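Long-range contact in putative hexose oxidase (Nonomuraea sp. ATCC 39727, PDB 5AWV), which probably oxidises a sugar of glycopeptide antibiotics such as teicoplanin, using a covalently attached FAD cofactor: residues 247-259 with 309-323. Sequence-based numbering, arbitrary orientation.
Sequences PATLLTSTVTFDW and FMMPIQVDATRPDAR
Strands 249-257 and 309-316 are antiparallel neighbours in the seven-stranded sheet beside the FAD-binding part of this flavoprotein. Backbone bonds run from Phe-257 N to Phe-309 O (2.9 Å) at one end to Ala-317 N and Thr-249 O at the other, with Leu-251/Val-315, Ser-253/Ile-313 and Val-255/Met-311 as doubly hydrogen-bonded pairs between.

At the Phe-309 end the contact is aromatic. A chi1 of -163° turns the Phe-309 ring in between two partners: Phe-257 CB sits over its face, 3.9 Å from the ring centroid, while Trp-259 receives Phe-309 CD2 over its indole face, Trp-259 CE2 to Phe-309 CD2 being 3.4 Å. The six-membered ring of Trp-259 and the Phe-309 ring are inclined at 46°, an oblique pair. Trp-259 NE1 is bonded to Gly-298 O, which should help fix the indole's rotation.

On the face bearing Thr-254, CG2 of that residue meets Met-310 SD at 3.9 Å, and its OG1 lies 3.6 Å from Pro-312 CA while bonding to the backbone of the bound peptide; Pro-312 packs on the same peptide. At the end of strand 309-316, Asp-316 OD1 accepts from Thr-318 N (2.9 Å), making an Asx turn, and also from Thr-318 OG1; Pro-247 CB rests 3.4 Å from Asp-316 OD1. Leu-251 CD2 reaches Arg-323 CA at 3.5 Å, joining the strand to the start of helix 322-334.

That helix covers the face carrying Met-311 and Ile-313, through His-329, Val-333, Leu-326 and Ile-330, while strands 340-349 and 291-298 flank the pair on its two outer edges.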
ATOM      1  N   PRO A 247     -14.103 -14.207   4.919  1.00 18.87           N
ATOM      2  CA  PRO A 247     -14.410 -15.524   5.411  1.00 18.72           C
ATOM      3  C   PRO A 247     -14.411 -15.507   6.965  1.00 17.16           C
ATOM      4  O   PRO A 247     -13.525 -14.860   7.563  1.00 19.56           O
ATOM      5  CB  PRO A 247     -13.229 -16.390   4.929  1.00 19.18           C
ATOM      6  CG  PRO A 247     -12.292 -15.475   4.334  1.00 21.63           C
ATOM      7  CD  PRO A 247     -12.887 -14.145   4.113  1.00 17.88           C
ATOM      8  N   ALA A 248     -15.334 -16.233   7.572  1.00 17.11           N
ATOM      9  CA  ALA A 248     -15.320 -16.416   9.019  1.00 18.67           C
ATOM     10  C   ALA A 248     -14.026 -17.049   9.508  1.00 18.17           C
ATOM     11  O   ALA A 248     -13.438 -16.602  10.511  1.00 18.36           O
ATOM     12  CB  ALA A 248     -16.481 -17.276   9.424  1.00 22.12           C
ATOM     13  N   THR A 249     -13.529 -18.041   8.736  1.00 17.83           N
ATOM     14  CA  THR A 249     -12.331 -18.778   9.073  1.00 17.15           C
ATOM     15  C   THR A 249     -11.542 -19.170   7.838  1.00 16.45           C
ATOM     16  O   THR A 249     -12.105 -19.255   6.748  1.00 16.18           O
ATOM     17  CB  THR A 249     -12.633 -20.077   9.846  1.00 22.10           C
ATOM     18  OG1 THR A 249     -13.386 -20.896   9.027  1.00 21.85           O
ATOM     19  CG2 THR A 249     -13.458 -19.839  11.096  1.00 22.52           C
ATOM     20  N   LEU A 250     -10.229 -19.314   8.057  1.00 17.10           N
ATOM     21  CA  LEU A 250      -9.273 -19.737   7.061  1.00 19.55           C
ATOM     22  C   LEU A 250      -8.639 -21.047   7.506  1.00 20.22           C
ATOM     23  O   LEU A 250      -8.356 -21.228   8.722  1.00 21.22           O
ATOM     24  CB  LEU A 250      -8.181 -18.682   6.917  1.00 18.68           C
ATOM     25  CG  LEU A 250      -8.695 -17.320   6.419  1.00 21.05           C
ATOM     26  CD1 LEU A 250      -7.632 -16.256   6.711  1.00 26.55           C
ATOM     27  CD2 LEU A 250      -9.005 -17.314   4.927  1.00 21.33           C
ATOM     28  N   LEU A 251      -8.444 -21.940   6.562  1.00 16.85           N
ATOM     29  CA  LEU A 251      -7.497 -23.022   6.767  1.00 20.20           C
ATOM     30  C   LEU A 251      -6.117 -22.617   6.287  1.00 19.30           C
ATOM     31  O   LEU A 251      -5.924 -22.149   5.154  1.00 17.55           O
ATOM     32  CB  LEU A 251      -8.061 -24.262   6.038  1.00 24.68           C
ATOM     33  CG  LEU A 251      -7.772 -25.688   6.438  1.00 35.41           C
ATOM     34  CD1 LEU A 251      -8.072 -25.936   7.925  1.00 40.31           C
ATOM     35  CD2 LEU A 251      -8.624 -26.619   5.552  1.00 36.94           C
ATOM     36  N   THR A 252      -5.143 -22.752   7.150  1.00 17.19           N
ATOM     37  CA  THR A 252      -3.786 -22.316   6.880  1.00 19.48           C
ATOM     38  C   THR A 252      -2.728 -23.426   7.070  1.00 19.97           C
ATOM     39  O   THR A 252      -2.882 -24.311   7.914  1.00 19.90           O
ATOM     40  CB  THR A 252      -3.411 -21.124   7.759  1.00 20.51           C
ATOM     41  OG1 THR A 252      -3.388 -21.528   9.140  1.00 25.40           O
ATOM     42  CG2 THR A 252      -4.464 -19.945   7.592  1.00 21.53           C
ATOM     43  N   SER A 253      -1.675 -23.358   6.288  1.00 18.51           N
ATOM     44  CA  SER A 253      -0.533 -24.193   6.466  1.00 21.94           C
ATOM     45  C   SER A 253       0.674 -23.521   5.893  1.00 23.57           C
ATOM     46  O   SER A 253       0.538 -22.789   4.921  1.00 24.87           O
ATOM     47  CB  SER A 253      -0.822 -25.506   5.683  1.00 27.79           C
ATOM     48  OG  SER A 253       0.279 -26.402   5.726  1.00 30.76           O
ATOM     49  N   THR A 254       1.858 -23.764   6.434  1.00 20.08           N
ATOM     50  CA  THR A 254       3.113 -23.342   5.769  1.00 21.54           C
ATOM     51  C   THR A 254       3.961 -24.577   5.513  1.00 25.11           C
ATOM     52  O   THR A 254       4.273 -25.289   6.456  1.00 25.25           O
ATOM     53  CB  THR A 254       3.826 -22.323   6.668  1.00 23.64           C
ATOM     54  OG1 THR A 254       2.966 -21.177   6.871  1.00 25.08           O
ATOM     55  CG2 THR A 254       5.197 -21.916   6.149  1.00 20.71           C
ATOM     56  N   VAL A 255       4.280 -24.862   4.248  1.00 22.39           N
ATOM     57  CA  VAL A 255       5.190 -25.932   3.868  1.00 21.60           C
ATOM     58  C   VAL A 255       6.609 -25.325   4.000  1.00 22.76           C
ATOM     59  O   VAL A 255       6.876 -24.173   3.510  1.00 18.49           O
ATOM     60  CB  VAL A 255       4.992 -26.358   2.402  1.00 22.14           C
ATOM     61  CG1 VAL A 255       6.006 -27.412   1.949  1.00 23.09           C
ATOM     62  CG2 VAL A 255       3.611 -26.862   2.138  1.00 25.34           C
ATOM     63  N   THR A 256       7.531 -26.017   4.680  1.00 18.06           N
ATOM     64  CA  THR A 256       8.909 -25.542   4.789  1.00 20.21           C
ATOM     65  C   THR A 256       9.825 -26.363   3.917  1.00 21.43           C
ATOM     66  O   THR A 256       9.627 -27.552   3.795  1.00 23.94           O
ATOM     67  CB  THR A 256       9.308 -25.565   6.282  1.00 25.19           C
ATOM     68  OG1 THR A 256       8.379 -24.733   7.012  1.00 27.89           O
ATOM     69  CG2 THR A 256      10.612 -24.941   6.459  1.00 29.39           C
ATOM     70  N   PHE A 257      10.819 -25.767   3.293  1.00 19.57           N
ATOM     71  CA  PHE A 257      11.770 -26.476   2.503  1.00 21.10           C
ATOM     72  C   PHE A 257      13.111 -26.288   3.125  1.00 25.76           C
ATOM     73  O   PHE A 257      13.352 -25.295   3.796  1.00 27.43           O
ATOM     74  CB  PHE A 257      11.805 -25.933   1.083  1.00 21.23           C
ATOM     75  CG  PHE A 257      10.462 -25.969   0.423  1.00 21.92           C
ATOM     76  CD1 PHE A 257      10.034 -27.092  -0.217  1.00 23.51           C
ATOM     77  CD2 PHE A 257       9.620 -24.878   0.479  1.00 22.30           C
ATOM     78  CE1 PHE A 257       8.785 -27.125  -0.819  1.00 25.00           C
ATOM     79  CE2 PHE A 257       8.371 -24.910  -0.120  1.00 21.69           C
ATOM     80  CZ  PHE A 257       7.960 -26.033  -0.791  1.00 21.75           C
ATOM     81  N   ASP A 258      14.024 -27.198   2.852  1.00 27.15           N
ATOM     82  CA  ASP A 258      15.334 -27.123   3.477  1.00 26.84           C
ATOM     83  C   ASP A 258      16.326 -26.993   2.379  1.00 24.02           C
ATOM     84  O   ASP A 258      16.366 -27.799   1.459  1.00 28.45           O
ATOM     85  CB  ASP A 258      15.555 -28.380   4.309  1.00 34.66           C
ATOM     86  CG  ASP A 258      16.840 -28.336   5.091  1.00 36.76           C
ATOM     87  OD1 ASP A 258      17.675 -27.411   4.918  1.00 41.75           O
ATOM     88  OD2 ASP A 258      17.030 -29.279   5.870  1.00 54.91           O
ATOM     89  N   TRP A 259      17.107 -25.948   2.418  1.00 24.49           N
ATOM     90  CA  TRP A 259      18.143 -25.750   1.385  1.00 27.81           C
ATOM     91  C   TRP A 259      19.191 -26.862   1.377  1.00 31.02           C
ATOM     92  O   TRP A 259      19.607 -27.295   0.318  1.00 25.91           O
ATOM     93  CB  TRP A 259      18.887 -24.488   1.600  1.00 27.46           C
ATOM     94  CG  TRP A 259      18.201 -23.242   1.146  1.00 26.88           C
ATOM     95  CD1 TRP A 259      17.687 -22.261   1.936  1.00 23.37           C
ATOM     96  CD2 TRP A 259      18.023 -22.834  -0.213  1.00 24.65           C
ATOM     97  NE1 TRP A 259      17.214 -21.243   1.142  1.00 24.73           N
ATOM     98  CE2 TRP A 259      17.406 -21.570  -0.181  1.00 25.39           C
ATOM     99  CE3 TRP A 259      18.379 -23.395  -1.450  1.00 26.95           C
ATOM    100  CZ2 TRP A 259      17.103 -20.869  -1.342  1.00 26.14           C
ATOM    101  CZ3 TRP A 259      18.063 -22.712  -2.627  1.00 29.56           C
ATOM    102  CH2 TRP A 259      17.443 -21.458  -2.563  1.00 28.98           C
ATOM    103  N   PHE A 309      12.927 -20.499   3.417  1.00 21.15           N
ATOM    104  CA  PHE A 309      12.469 -21.144   2.227  1.00 20.67           C
ATOM    105  C   PHE A 309      11.186 -21.837   2.623  1.00 21.72           C
ATOM    106  O   PHE A 309      11.217 -22.879   3.283  1.00 17.83           O
ATOM    107  CB  PHE A 309      13.546 -22.134   1.774  1.00 21.20           C
ATOM    108  CG  PHE A 309      13.426 -22.599   0.336  1.00 22.26           C
ATOM    109  CD1 PHE A 309      12.242 -22.419  -0.452  1.00 19.92           C
ATOM    110  CD2 PHE A 309      14.471 -23.275  -0.242  1.00 22.76           C
ATOM    111  CE1 PHE A 309      12.167 -22.909  -1.696  1.00 18.51           C
ATOM    112  CE2 PHE A 309      14.421 -23.687  -1.557  1.00 21.28           C
ATOM    113  CZ  PHE A 309      13.261 -23.505  -2.304  1.00 21.39           C
ATOM    114  N   MET A 310      10.024 -21.214   2.303  1.00 19.56           N
ATOM    115  CA  MET A 310       8.761 -21.680   2.793  1.00 20.76           C
ATOM    116  C   MET A 310       7.595 -21.188   1.924  1.00 19.29           C
ATOM    117  O   MET A 310       7.776 -20.304   1.117  1.00 17.24           O
ATOM    118  CB  MET A 310       8.581 -21.201   4.202  1.00 23.99           C
ATOM    119  CG  MET A 310       8.719 -19.722   4.355  1.00 30.05           C
ATOM    120  SD  MET A 310       8.096 -19.303   5.977  1.00 36.49           S
ATOM    121  CE  MET A 310       8.746 -17.660   5.950  1.00 36.76           C
ATOM    122  N   MET A 311       6.419 -21.743   2.143  1.00 18.86           N
ATOM    123  CA  MET A 311       5.240 -21.454   1.321  1.00 18.31           C
ATOM    124  C   MET A 311       4.046 -21.422   2.218  1.00 16.09           C
ATOM    125  O   MET A 311       3.412 -22.454   2.472  1.00 16.72           O
ATOM    126  CB  MET A 311       5.095 -22.437   0.168  1.00 19.97           C
ATOM    127  CG  MET A 311       3.953 -22.116  -0.752  1.00 21.60           C
ATOM    128  SD  MET A 311       3.746 -23.233  -2.155  1.00 25.56           S
ATOM    129  CE  MET A 311       2.874 -24.571  -1.337  1.00 27.77           C
ATOM    130  N   PRO A 312       3.743 -20.251   2.760  1.00 17.17           N
ATOM    131  CA  PRO A 312       2.464 -20.166   3.472  1.00 17.41           C
ATOM    132  C   PRO A 312       1.292 -20.314   2.490  1.00 16.66           C
ATOM    133  O   PRO A 312       1.373 -19.844   1.300  1.00 14.90           O
ATOM    134  CB  PRO A 312       2.486 -18.744   4.117  1.00 19.61           C
ATOM    135  CG  PRO A 312       3.899 -18.305   3.955  1.00 21.08           C
ATOM    136  CD  PRO A 312       4.545 -19.033   2.853  1.00 18.97           C
ATOM    137  N   ILE A 313       0.227 -20.920   2.961  1.00 15.17           N
ATOM    138  CA  ILE A 313      -0.983 -21.109   2.196  1.00 16.63           C
ATOM    139  C   ILE A 313      -2.185 -20.792   3.078  1.00 16.59           C
ATOM    140  O   ILE A 313      -2.221 -21.146   4.284  1.00 17.76           O
ATOM    141  CB  ILE A 313      -1.124 -22.570   1.742  1.00 18.37           C
ATOM    142  CG1 ILE A 313       0.182 -23.060   1.150  1.00 21.35           C
ATOM    143  CG2 ILE A 313      -2.311 -22.783   0.817  1.00 17.94           C
ATOM    144  CD1 ILE A 313       0.228 -24.571   1.104  1.00 21.27           C
ATOM    145  N   GLN A 314      -3.214 -20.217   2.478  1.00 14.85           N
ATOM    146  CA  GLN A 314      -4.489 -20.144   3.152  1.00 15.86           C
ATOM    147  C   GLN A 314      -5.622 -20.371   2.243  1.00 15.81           C
ATOM    148  O   GLN A 314      -5.571 -20.006   1.042  1.00 14.07           O
ATOM    149  CB  GLN A 314      -4.599 -18.787   3.846  1.00 18.90           C
ATOM    150  CG  GLN A 314      -4.533 -17.629   2.942  1.00 22.58           C
ATOM    151  CD  GLN A 314      -4.682 -16.250   3.688  1.00 26.51           C
ATOM    152  OE1 GLN A 314      -5.642 -15.536   3.489  1.00 25.28           O
ATOM    153  NE2 GLN A 314      -3.750 -15.941   4.501  1.00 29.20           N
ATOM    154  N   VAL A 315      -6.688 -20.930   2.774  1.00 14.65           N
ATOM    155  CA  VAL A 315      -7.893 -21.145   2.002  1.00 15.87           C
ATOM    156  C   VAL A 315      -9.082 -20.746   2.827  1.00 17.83           C
ATOM    157  O   VAL A 315      -9.103 -20.982   4.035  1.00 16.78           O
ATOM    158  CB  VAL A 315      -8.031 -22.647   1.651  1.00 17.81           C
ATOM    159  CG1 VAL A 315      -9.190 -22.938   0.717  1.00 17.43           C
ATOM    160  CG2 VAL A 315      -6.756 -23.070   0.974  1.00 22.65           C
ATOM    161  N   ASP A 316     -10.044 -20.109   2.173  1.00 17.68           N
ATOM    162  CA  ASP A 316     -11.362 -19.845   2.733  1.00 18.73           C
ATOM    163  C   ASP A 316     -11.966 -21.161   3.193  1.00 18.71           C
ATOM    164  O   ASP A 316     -12.247 -22.030   2.371  1.00 18.56           O
ATOM    165  CB  ASP A 316     -12.233 -19.216   1.636  1.00 19.06           C
ATOM    166  CG  ASP A 316     -13.637 -18.879   2.101  1.00 20.71           C
ATOM    167  OD1 ASP A 316     -14.052 -19.250   3.230  1.00 20.44           O
ATOM    168  OD2 ASP A 316     -14.266 -18.128   1.356  1.00 25.65           O
ATOM    169  N   ALA A 317     -12.151 -21.289   4.492  1.00 19.52           N
ATOM    170  CA  ALA A 317     -12.693 -22.453   5.138  1.00 22.66           C
ATOM    171  C   ALA A 317     -14.226 -22.567   5.190  1.00 25.78           C
ATOM    172  O   ALA A 317     -14.719 -23.473   5.812  1.00 25.54           O
ATOM    173  CB  ALA A 317     -12.119 -22.558   6.533  1.00 23.33           C
ATOM    174  N   THR A 318     -14.964 -21.700   4.514  1.00 25.64           N
ATOM    175  CA  THR A 318     -16.408 -21.702   4.506  1.00 28.67           C
ATOM    176  C   THR A 318     -16.987 -22.992   3.854  1.00 33.95           C
ATOM    177  O   THR A 318     -17.893 -23.604   4.415  1.00 34.52           O
ATOM    178  CB  THR A 318     -16.918 -20.546   3.650  1.00 28.21           C
ATOM    179  OG1 THR A 318     -16.422 -19.341   4.171  1.00 28.07           O
ATOM    180  CG2 THR A 318     -18.501 -20.482   3.537  1.00 31.83           C
ATOM    181  N   ARG A 319     -16.487 -23.362   2.669  1.00 33.96           N
ATOM    182  CA  ARG A 319     -17.044 -24.523   1.944  1.00 35.23           C
ATOM    183  C   ARG A 319     -16.370 -25.834   2.400  1.00 30.87           C
ATOM    184  O   ARG A 319     -15.207 -25.850   2.874  1.00 23.22           O
ATOM    185  CB  ARG A 319     -16.996 -24.320   0.421  1.00 38.69           C
ATOM    186  CG  ARG A 319     -17.806 -23.098  -0.060  1.00 42.43           C
ATOM    187  CD  ARG A 319     -17.621 -22.735  -1.525  1.00 48.80           C
ATOM    188  NE  ARG A 319     -18.730 -23.235  -2.363  1.00 57.75           N
ATOM    189  CZ  ARG A 319     -18.746 -24.384  -3.046  1.00 67.59           C
ATOM    190  NH1 ARG A 319     -17.684 -25.221  -3.041  1.00 71.41           N
ATOM    191  NH2 ARG A 319     -19.841 -24.706  -3.752  1.00 64.04           N
ATOM    192  N   PRO A 320     -17.140 -26.913   2.363  1.00 34.75           N
ATOM    193  CA  PRO A 320     -16.624 -28.223   2.825  1.00 35.17           C
ATOM    194  C   PRO A 320     -15.491 -28.801   1.984  1.00 28.95           C
ATOM    195  O   PRO A 320     -14.763 -29.556   2.545  1.00 32.84           O
ATOM    196  CB  PRO A 320     -17.865 -29.156   2.799  1.00 39.67           C
ATOM    197  CG  PRO A 320     -18.883 -28.464   1.964  1.00 43.45           C
ATOM    198  CD  PRO A 320     -18.577 -26.978   2.004  1.00 41.99           C
ATOM    199  N   ASP A 321     -15.253 -28.341   0.756  1.00 29.51           N
ATOM    200  CA  ASP A 321     -14.050 -28.770  -0.023  1.00 29.02           C
ATOM    201  C   ASP A 321     -12.689 -28.104   0.365  1.00 26.06           C
ATOM    202  O   ASP A 321     -11.652 -28.407  -0.212  1.00 23.30           O
ATOM    203  CB  ASP A 321     -14.297 -28.656  -1.545  1.00 31.12           C
ATOM    204  CG  ASP A 321     -14.417 -27.235  -2.021  1.00 39.86           C
ATOM    205  OD1 ASP A 321     -14.632 -26.378  -1.125  1.00 41.23           O
ATOM    206  OD2 ASP A 321     -14.306 -26.954  -3.267  1.00 39.62           O
ATOM    207  N   ALA A 322     -12.695 -27.188   1.340  1.00 21.83           N
ATOM    208  CA  ALA A 322     -11.534 -26.354   1.558  1.00 22.08           C
ATOM    209  C   ALA A 322     -10.312 -27.208   1.878  1.00 21.45           C
ATOM    210  O   ALA A 322      -9.202 -26.933   1.405  1.00 18.00           O
ATOM    211  CB  ALA A 322     -11.783 -25.383   2.708  1.00 21.49           C
ATOM    212  N   ARG A 323     -10.491 -28.189   2.758  1.00 21.34           N
ATOM    213  CA  ARG A 323      -9.329 -29.067   3.111  1.00 22.51           C
ATOM    214  C   ARG A 323      -8.800 -29.823   1.885  1.00 19.59           C
ATOM    215  O   ARG A 323      -7.587 -29.908   1.658  1.00 19.15           O
ATOM    216  CB  ARG A 323      -9.668 -30.054   4.224  1.00 24.50           C
ATOM    217  CG  ARG A 323      -8.539 -31.028   4.547  1.00 26.60           C
ATOM    218  CD  ARG A 323      -7.305 -30.302   5.078  1.00 30.42           C
ATOM    219  NE  ARG A 323      -6.165 -31.209   5.204  1.00 34.26           N
ATOM    220  CZ  ARG A 323      -5.912 -32.006   6.239  1.00 40.55           C
ATOM    221  NH1 ARG A 323      -6.619 -31.943   7.367  1.00 37.09           N
ATOM    222  NH2 ARG A 323      -4.875 -32.830   6.170  1.00 46.30           N
TER
HETATM  223  O   HOH W   1     -17.248 -17.551   5.823  1.00 35.44           O
HETATM  224  O   HOH W   2      13.519 -22.912   5.199  1.00 41.48           O